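Local coordinates for protein SAR-endolysin (Enterobacteria phage P1, PDB 1XJU) that hydrolyses the peptidoglycan of the host cell wall so that phage progeny are released, and is seen here in its secreted inactive form, at residues D75-A80 against Q148-G153; N123-F128 against E144-L149. All coordinates share one frame; numbering follows the deposited sequence.

How the interactions relate
From the N terminus, the chain enters helix 75-88, whose first turns are used in interaction 1. It runs on through helix 118-123 into residues 123-128, the first half of interaction 2, and reaches helix 137-151, where both contacts close. The short loop of interaction 2, 15 residues between its segments, therefore nests inside the 67-residue loop of interaction 1. Gln-148 and Leu-149 belong to both, and the contact centres lie about 10 Å apart. Direct packing joins them: Ala-80 CB is 3.3 Å from Glu-146 O. Together they tie helix 75-88 and the turn after helix 118-123 to the C-terminal helix.

Interaction 1 of 2, residues D75-A80 against Q148-G153; sequences DNAFSA and QLCLTG
The Asn-76 side chain lies over the backbone at the C-terminal part of helix 137-151, with its CB 3.3 Å from Leu-149 O and its OD1 against Leu-149 CD1. The two side chains cross at about a right angle. Asn-76 CG, anti to the carbonyl carbon (chi1 -71°), is set beside Leu-149 CD1. ND2 reaches on to Thr-152 O at 2.9 Å, in a nearly straight bond (N-H...O 168°). The acceptor lies in the Asn-76 amide plane, whereas ND2 stands above the Thr-152 carbonyl plane. Thr-152 is itself held, its OG1 donating to Gln-148 O, and the other end of the amide, OD1, bonds to Asn-3.

Small residues permit the close approach: the CA atoms of Ala-77 and Cys-150 are 4.0 Å apart. Ala-80 CB meets Cys-150 CB at 3.6 Å, and Cys-150 SG, anti to its backbone N, lies 3.8 Å from Ala-77 CB. Leu-149 CD2 lies 4.3 Å from Ala-80 CB. One water connects the backbones, accepting from Ala-77 N at 2.8 Å and donating to Cys-150 O at 2.9 Å, which gives both a partner at the interface.

The contact is helix-to-helix packing, away from the annotated active-site residues. It joins the start of helix 75-88 to the C-terminal part of helix 137-151; the disulfide from Cys-150 to Cys-122 adds helix 118-123, while Leu-149 also packs on Ala-5 and Leu-9 of helix 4-10.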
ATOM      1  N   ASP A  75       8.073   3.766  13.880  1.00  9.56           N
ATOM      2  CA  ASP A  75       6.648   3.479  13.786  1.00  9.83           C
ATOM      3  C   ASP A  75       5.934   4.263  12.717  1.00  8.61           C
ATOM      4  O   ASP A  75       5.045   3.689  12.068  1.00  8.75           O
ATOM      5  CB  ASP A  75       5.955   3.764  15.115  1.00 11.29           C
ATOM      6  CG  ASP A  75       6.102   2.657  16.151  1.00 13.79           C
ATOM      7  OD1 ASP A  75       6.678   1.579  15.940  1.00 13.89           O
ATOM      8  OD2 ASP A  75       5.608   2.833  17.289  1.00 18.34           O
ATOM      9  N   ASN A  76       6.240   5.529  12.476  1.00  9.15           N
ATOM     10  CA  ASN A  76       5.490   6.254  11.481  1.00  8.80           C
ATOM     11  C   ASN A  76       5.741   5.713  10.073  1.00  8.09           C
ATOM     12  O   ASN A  76       4.759   5.457   9.342  1.00  8.45           O
ATOM     13  CB  ASN A  76       5.831   7.742  11.544  1.00  9.36           C
ATOM     14  CG  ASN A  76       5.282   8.442  12.757  1.00 10.35           C
ATOM     15  OD1 ASN A  76       4.332   7.949  13.392  1.00 11.08           O
ATOM     16  ND2 ASN A  76       5.884   9.582  13.110  1.00 10.79           N
ATOM     17  N   ALA A  77       6.989   5.478   9.712  1.00  8.21           N
ATOM     18  CA  ALA A  77       7.275   4.903   8.418  1.00  7.80           C
ATOM     19  C   ALA A  77       6.656   3.511   8.302  1.00  7.30           C
ATOM     20  O   ALA A  77       6.078   3.133   7.259  1.00  7.72           O
ATOM     21  CB  ALA A  77       8.754   4.861   8.159  1.00  8.29           C
ATOM     22  N   PHE A  78       6.794   2.701   9.335  1.00  7.56           N
ATOM     23  CA  PHE A  78       6.232   1.368   9.313  1.00  7.66           C
ATOM     24  C   PHE A  78       4.739   1.424   9.068  1.00  7.11           C
ATOM     25  O   PHE A  78       4.192   0.595   8.295  1.00  7.97           O
ATOM     26  CB  PHE A  78       6.493   0.654  10.634  1.00  8.47           C
ATOM     27  CG  PHE A  78       5.874  -0.708  10.696  1.00  8.67           C
ATOM     28  CD1 PHE A  78       6.499  -1.786  10.113  1.00  9.99           C
ATOM     29  CD2 PHE A  78       4.599  -0.869  11.223  1.00  9.72           C
ATOM     30  CE1 PHE A  78       5.871  -3.013  10.097  1.00  9.80           C
ATOM     31  CE2 PHE A  78       3.989  -2.089  11.153  1.00 10.10           C
ATOM     32  CZ  PHE A  78       4.627  -3.135  10.618  1.00 10.95           C
ATOM     33  N   SER A  79       4.081   2.312   9.738  1.00  7.83           N
ATOM     34  CA  SER A  79       2.614   2.418   9.680  1.00  8.26           C
ATOM     35  C   SER A  79       2.165   2.949   8.340  1.00  7.94           C
ATOM     36  O   SER A  79       1.188   2.430   7.761  1.00  7.92           O
ATOM     37  CB  SER A  79       2.154   3.333  10.803  1.00  9.04           C
ATOM     38  OG  SER A  79       2.447   2.767  12.073  1.00  9.72           O
ATOM     39  N   ALA A  80       2.888   3.925   7.772  1.00  7.73           N
ATOM     40  CA  ALA A  80       2.597   4.392   6.425  1.00  7.81           C
ATOM     41  C   ALA A  80       2.789   3.304   5.406  1.00  6.81           C
ATOM     42  O   ALA A  80       1.958   3.134   4.484  1.00  7.56           O
ATOM     43  CB  ALA A  80       3.450   5.591   6.117  1.00  8.33           C
ATOM     44  N   GLN A 148       3.458  11.913   4.231  1.00 10.13           N
ATOM     45  CA  GLN A 148       3.639  12.865   5.315  1.00 10.83           C
ATOM     46  C   GLN A 148       3.706  12.189   6.656  1.00 10.04           C
ATOM     47  O   GLN A 148       4.528  12.630   7.501  1.00 10.76           O
ATOM     48  CB  GLN A 148       2.582  13.921   5.240  1.00 12.77           C
ATOM     49  CG  GLN A 148       2.733  14.799   3.951  1.00 14.92           C
ATOM     50  CD  GLN A 148       4.210  15.263   3.606  1.00 15.22           C
ATOM     51  OE1 GLN A 148       4.799  14.805   2.609  1.00 17.24           O
ATOM     52  NE2 GLN A 148       4.789  16.146   4.438  1.00 17.00           N
ATOM     53  N   LEU A 149       2.904  11.166   6.882  1.00 10.25           N
ATOM     54  CA  LEU A 149       3.060  10.391   8.095  1.00  9.71           C
ATOM     55  C   LEU A 149       4.452   9.758   8.175  1.00  9.43           C
ATOM     56  O   LEU A 149       5.152   9.878   9.181  1.00  9.78           O
ATOM     57  CB  LEU A 149       1.996   9.303   8.191  1.00 10.45           C
ATOM     58  CG  LEU A 149       2.190   8.316   9.328  1.00 11.12           C
ATOM     59  CD1 LEU A 149       2.190   9.012  10.697  1.00 11.55           C
ATOM     60  CD2 LEU A 149       1.078   7.245   9.288  1.00 11.01           C
ATOM     61  N   CYS A 150       4.845   9.116   7.085  1.00  8.82           N
ATOM     62  CA  CYS A 150       6.094   8.392   6.986  1.00  8.84           C
ATOM     63  C   CYS A 150       7.279   9.267   7.374  1.00  9.73           C
ATOM     64  O   CYS A 150       8.191   8.820   8.077  1.00  9.80           O
ATOM     65  CB  CYS A 150       6.166   7.910   5.533  1.00  9.21           C
ATOM     66  SG  CYS A 150       7.394   6.662   5.101  1.00  9.32           S
ATOM     67  N   LEU A 151       7.276  10.513   6.912  1.00  9.24           N
ATOM     68  CA  LEU A 151       8.399  11.429   7.101  1.00  9.50           C
ATOM     69  C   LEU A 151       8.400  12.061   8.470  1.00  9.56           C
ATOM     70  O   LEU A 151       9.411  12.709   8.838  1.00 10.36           O
ATOM     71  CB  LEU A 151       8.335  12.547   6.076  1.00 10.07           C
ATOM     72  CG  LEU A 151       8.583  12.143   4.634  1.00 10.25           C
ATOM     73  CD1 LEU A 151       8.212  13.271   3.689  1.00 11.51           C
ATOM     74  CD2 LEU A 151      10.021  11.755   4.496  1.00 11.12           C
ATOM     75  N   THR A 152       7.337  11.928   9.246  1.00 10.06           N
ATOM     76  CA  THR A 152       7.251  12.637  10.535  1.00 10.16           C
ATOM     77  C   THR A 152       8.253  12.047  11.517  1.00 10.03           C
ATOM     78  O   THR A 152       8.217  10.850  11.848  1.00 10.34           O
ATOM     79  CB  THR A 152       5.851  12.512  11.076  1.00 11.35           C
ATOM     80  OG1 THR A 152       4.924  13.165  10.178  1.00 11.92           O
ATOM     81  CG2 THR A 152       5.680  13.185  12.444  1.00 12.68           C
ATOM     82  N   GLY A 153       9.151  12.906  11.982  1.00 10.09           N
ATOM     83  CA  GLY A 153      10.304  12.516  12.810  1.00  9.87           C
ATOM     84  C   GLY A 153      11.588  12.264  12.065  1.00  9.85           C
ATOM     85  O   GLY A 153      12.656  12.102  12.676  1.00  9.99           O
TER
HETATM   86  O   HOH W   1       9.085   7.303  10.331  1.00  9.32           O

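Interaction 2 of 2, residues N123-F128 against E144-L149; sequences NHLPDF and EKERQL
Van der Waals contact comes first: Leu-125 points at the helix and sets CD1 3.8 Å from Arg-147 N, with Glu-146 CB also close to CD1. The other methyl, CD2, is 3.8 Å from Glu-146 OE2. The Glu-146 side chain, from a buried residue, crosses that of Leu-125 at about a right angle. Its charge is met by salt bridges: OE1 meets Arg-142 NE and is hydrogen-bonded to Ser-83 OG, and OE2 meets Arg-143 NE.

Around Arg-147 the packing is mixed. Pro-126 CG lies 3.7 Å from Arg-147 NH2, placed obliquely to the guanidinium plane, and Asn-123 OD1 sits 3.7 Å from Arg-147 CD, its amide plane turned 73° from the guanidinium.

The polar links are a water bridge across the contact and, within the helix segment, a bond between adjacent side chains. Water 2 donates to Asn-123 O and accepts from Arg-147 NH2, 2.8 Å from each, at the guanidinium edge. Arg-147 NE donates to Gln-148 OE1 at 2.9 Å, steadying the group from a second direction.

Geometrically this is a 3-10 turn, 125-127, packed on a helix: in this mainly helical lysozyme of the glycosyl hydrolase 24 family, it joins the segment between helix 118-123 and strand 130-131 to helix 137-151.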
ATOM      1  N   ASN A 123       9.489   9.038   0.232  1.00  8.86           N
ATOM      2  CA  ASN A 123       9.304   9.914  -0.906  1.00  9.42           C
ATOM      3  C   ASN A 123       8.914   9.204  -2.185  1.00 10.29           C
ATOM      4  O   ASN A 123       8.502   9.860  -3.133  1.00 11.46           O
ATOM      5  CB  ASN A 123      10.532  10.787  -1.100  1.00 10.72           C
ATOM      6  CG  ASN A 123      10.584  11.912  -0.095  1.00 12.68           C
ATOM      7  OD1 ASN A 123       9.570  12.358   0.410  1.00 14.99           O
ATOM      8  ND2 ASN A 123      11.790  12.356   0.226  1.00 15.20           N
ATOM      9  N   HIS A 124       9.010   7.885  -2.213  1.00  8.58           N
ATOM     10  CA  HIS A 124       8.519   7.093  -3.336  1.00  9.61           C
ATOM     11  C   HIS A 124       7.131   6.536  -3.157  1.00  9.85           C
ATOM     12  O   HIS A 124       6.645   5.835  -4.062  1.00 10.23           O
ATOM     13  CB  HIS A 124       9.514   6.013  -3.687  1.00 10.28           C
ATOM     14  CG  HIS A 124      10.682   6.551  -4.459  1.00 10.84           C
ATOM     15  ND1 HIS A 124      10.650   6.700  -5.837  1.00 12.29           N
ATOM     16  CD2 HIS A 124      11.870   7.062  -4.050  1.00 12.23           C
ATOM     17  CE1 HIS A 124      11.788   7.238  -6.245  1.00 13.08           C
ATOM     18  NE2 HIS A 124      12.530   7.482  -5.182  1.00 14.00           N
ATOM     19  N   LEU A 125       6.462   6.800  -2.040  1.00  8.77           N
ATOM     20  CA  LEU A 125       5.083   6.340  -1.883  1.00  9.65           C
ATOM     21  C   LEU A 125       4.227   6.828  -3.049  1.00  9.86           C
ATOM     22  O   LEU A 125       3.396   6.054  -3.553  1.00 10.03           O
ATOM     23  CB  LEU A 125       4.534   6.754  -0.497  1.00  8.86           C
ATOM     24  CG  LEU A 125       4.947   5.739   0.589  1.00  8.53           C
ATOM     25  CD1 LEU A 125       4.792   6.344   1.935  1.00  9.05           C
ATOM     26  CD2 LEU A 125       4.087   4.486   0.489  1.00  9.14           C
ATOM     27  N   PRO A 126       4.341   8.084  -3.494  1.00 10.89           N
ATOM     28  CA  PRO A 126       3.508   8.521  -4.625  1.00 12.39           C
ATOM     29  C   PRO A 126       3.867   7.888  -5.950  1.00 11.20           C
ATOM     30  O   PRO A 126       3.233   8.267  -6.994  1.00 13.28           O
ATOM     31  CB  PRO A 126       3.652  10.069  -4.614  1.00 13.10           C
ATOM     32  CG  PRO A 126       4.081  10.336  -3.187  1.00 12.51           C
ATOM     33  CD  PRO A 126       5.035   9.228  -2.854  1.00 11.38           C
ATOM     34  N   ASP A 127       4.721   6.900  -6.021  1.00 11.76           N
ATOM     35  CA  ASP A 127       4.960   6.128  -7.235  1.00 13.14           C
ATOM     36  C   ASP A 127       3.844   5.108  -7.465  1.00 13.99           C
ATOM     37  O   ASP A 127       3.855   4.425  -8.524  1.00 17.88           O
ATOM     38  CB  ASP A 127       6.262   5.312  -7.204  1.00 12.86           C
ATOM     39  CG  ASP A 127       7.495   6.160  -7.156  1.00 13.12           C
ATOM     40  OD1 ASP A 127       7.375   7.407  -7.408  1.00 16.18           O
ATOM     41  OD2 ASP A 127       8.568   5.592  -6.994  1.00 13.03           O
ATOM     42  N   PHE A 128       2.920   4.949  -6.519  1.00 12.22           N
ATOM     43  CA  PHE A 128       1.910   3.885  -6.625  1.00 11.88           C
ATOM     44  C   PHE A 128       0.507   4.454  -6.639  1.00 11.48           C
ATOM     45  O   PHE A 128      -0.171   4.466  -5.618  1.00 11.22           O
ATOM     46  CB  PHE A 128       2.101   2.865  -5.483  1.00 12.02           C
ATOM     47  CG  PHE A 128       3.486   2.285  -5.475  1.00 12.00           C
ATOM     48  CD1 PHE A 128       4.509   2.923  -4.773  1.00 11.98           C
ATOM     49  CD2 PHE A 128       3.819   1.221  -6.305  1.00 11.98           C
ATOM     50  CE1 PHE A 128       5.812   2.471  -4.924  1.00 11.38           C
ATOM     51  CE2 PHE A 128       5.085   0.776  -6.423  1.00 12.86           C
ATOM     52  CZ  PHE A 128       6.079   1.414  -5.734  1.00 12.96           C
ATOM     53  N   GLU A 144       0.162  10.563  -0.788  1.00 10.22           N
ATOM     54  CA  GLU A 144       0.754  11.792  -0.214  1.00 11.06           C
ATOM     55  C   GLU A 144       0.488  11.887   1.252  1.00 10.85           C
ATOM     56  O   GLU A 144       1.371  12.281   2.044  1.00 11.29           O
ATOM     57  CB  GLU A 144       0.276  13.019  -0.994  1.00 11.54           C
ATOM     58  CG  GLU A 144       0.760  13.002  -2.438  1.00 13.49           C
ATOM     59  CD  GLU A 144       0.155  14.062  -3.338  1.00 15.57           C
ATOM     60  OE1 GLU A 144      -0.785  14.733  -2.881  1.00 18.43           O
ATOM     61  OE2 GLU A 144       0.608  14.177  -4.521  1.00 17.81           O
ATOM     62  N   LYS A 145      -0.677  11.504   1.709  1.00 10.80           N
ATOM     63  CA  LYS A 145      -0.952  11.489   3.114  1.00 11.47           C
ATOM     64  C   LYS A 145      -0.097  10.437   3.857  1.00 10.31           C
ATOM     65  O   LYS A 145       0.459  10.704   4.937  1.00 10.36           O
ATOM     66  CB  LYS A 145      -2.429  11.215   3.396  1.00 11.89           C
ATOM     67  CG  LYS A 145      -3.330  12.335   2.997  1.00 12.46           C
ATOM     68  CD  LYS A 145      -4.764  12.050   3.222  1.00 15.92           C
ATOM     69  CE  LYS A 145      -5.594  13.236   2.743  1.00 20.28           C
ATOM     70  NZ  LYS A 145      -5.394  14.511   3.481  1.00 26.00           N
ATOM     71  N   GLU A 146       0.065   9.263   3.285  1.00  8.93           N
ATOM     72  CA  GLU A 146       0.987   8.300   3.849  1.00  8.75           C
ATOM     73  C   GLU A 146       2.401   8.846   3.902  1.00  8.84           C
ATOM     74  O   GLU A 146       3.102   8.635   4.923  1.00  9.42           O
ATOM     75  CB  GLU A 146       0.955   6.982   3.037  1.00  8.60           C
ATOM     76  CG  GLU A 146      -0.327   6.186   3.138  1.00  9.01           C
ATOM     77  CD  GLU A 146      -0.414   5.132   2.081  1.00  8.73           C
ATOM     78  OE1 GLU A 146      -1.456   4.363   2.118  1.00  8.85           O
ATOM     79  OE2 GLU A 146       0.416   5.121   1.174  1.00  9.01           O
ATOM     80  N   ARG A 147       2.850   9.521   2.870  1.00  8.77           N
ATOM     81  CA  ARG A 147       4.198  10.074   2.837  1.00  9.65           C
ATOM     82  C   ARG A 147       4.418  11.061   3.964  1.00  9.82           C
ATOM     83  O   ARG A 147       5.456  11.027   4.606  1.00  9.70           O
ATOM     84  CB  ARG A 147       4.474  10.691   1.484  1.00  9.58           C
ATOM     85  CG  ARG A 147       5.737  11.527   1.396  1.00 10.51           C
ATOM     86  CD  ARG A 147       5.897  12.243   0.085  1.00 11.83           C
ATOM     87  NE  ARG A 147       4.969  13.385   0.029  1.00 15.46           N
ATOM     88  CZ  ARG A 147       4.617  14.038  -1.098  1.00 16.48           C
ATOM     89  NH1 ARG A 147       3.698  14.996  -1.027  1.00 17.54           N
ATOM     90  NH2 ARG A 147       5.140  13.736  -2.285  1.00 17.18           N
ATOM     91  N   GLN A 148       3.458  11.913   4.231  1.00 10.13           N
ATOM     92  CA  GLN A 148       3.639  12.865   5.315  1.00 10.83           C
ATOM     93  C   GLN A 148       3.706  12.189   6.656  1.00 10.04           C
ATOM     94  O   GLN A 148       4.528  12.630   7.501  1.00 10.76           O
ATOM     95  CB  GLN A 148       2.582  13.921   5.240  1.00 12.77           C
ATOM     96  CG  GLN A 148       2.733  14.799   3.951  1.00 14.92           C
ATOM     97  CD  GLN A 148       4.210  15.263   3.606  1.00 15.22           C
ATOM     98  OE1 GLN A 148       4.799  14.805   2.609  1.00 17.24           O
ATOM     99  NE2 GLN A 148       4.789  16.146   4.438  1.00 17.00           N
ATOM    100  N   LEU A 149       2.904  11.166   6.882  1.00 10.25           N
ATOM    101  CA  LEU A 149       3.060  10.391   8.095  1.00  9.71           C
ATOM    102  C   LEU A 149       4.452   9.758   8.175  1.00  9.43           C
ATOM    103  O   LEU A 149       5.152   9.878   9.181  1.00  9.78           O
ATOM    104  CB  LEU A 149       1.996   9.303   8.191  1.00 10.45           C
ATOM    105  CG  LEU A 149       2.190   8.316   9.328  1.00 11.12           C
ATOM    106  CD1 LEU A 149       2.190   9.012  10.697  1.00 11.55           C
ATOM    107  CD2 LEU A 149       1.078   7.245   9.288  1.00 11.01           C
TER
HETATM  108  O   HOH W   2       7.465  12.444  -3.100  1.00 18.76           O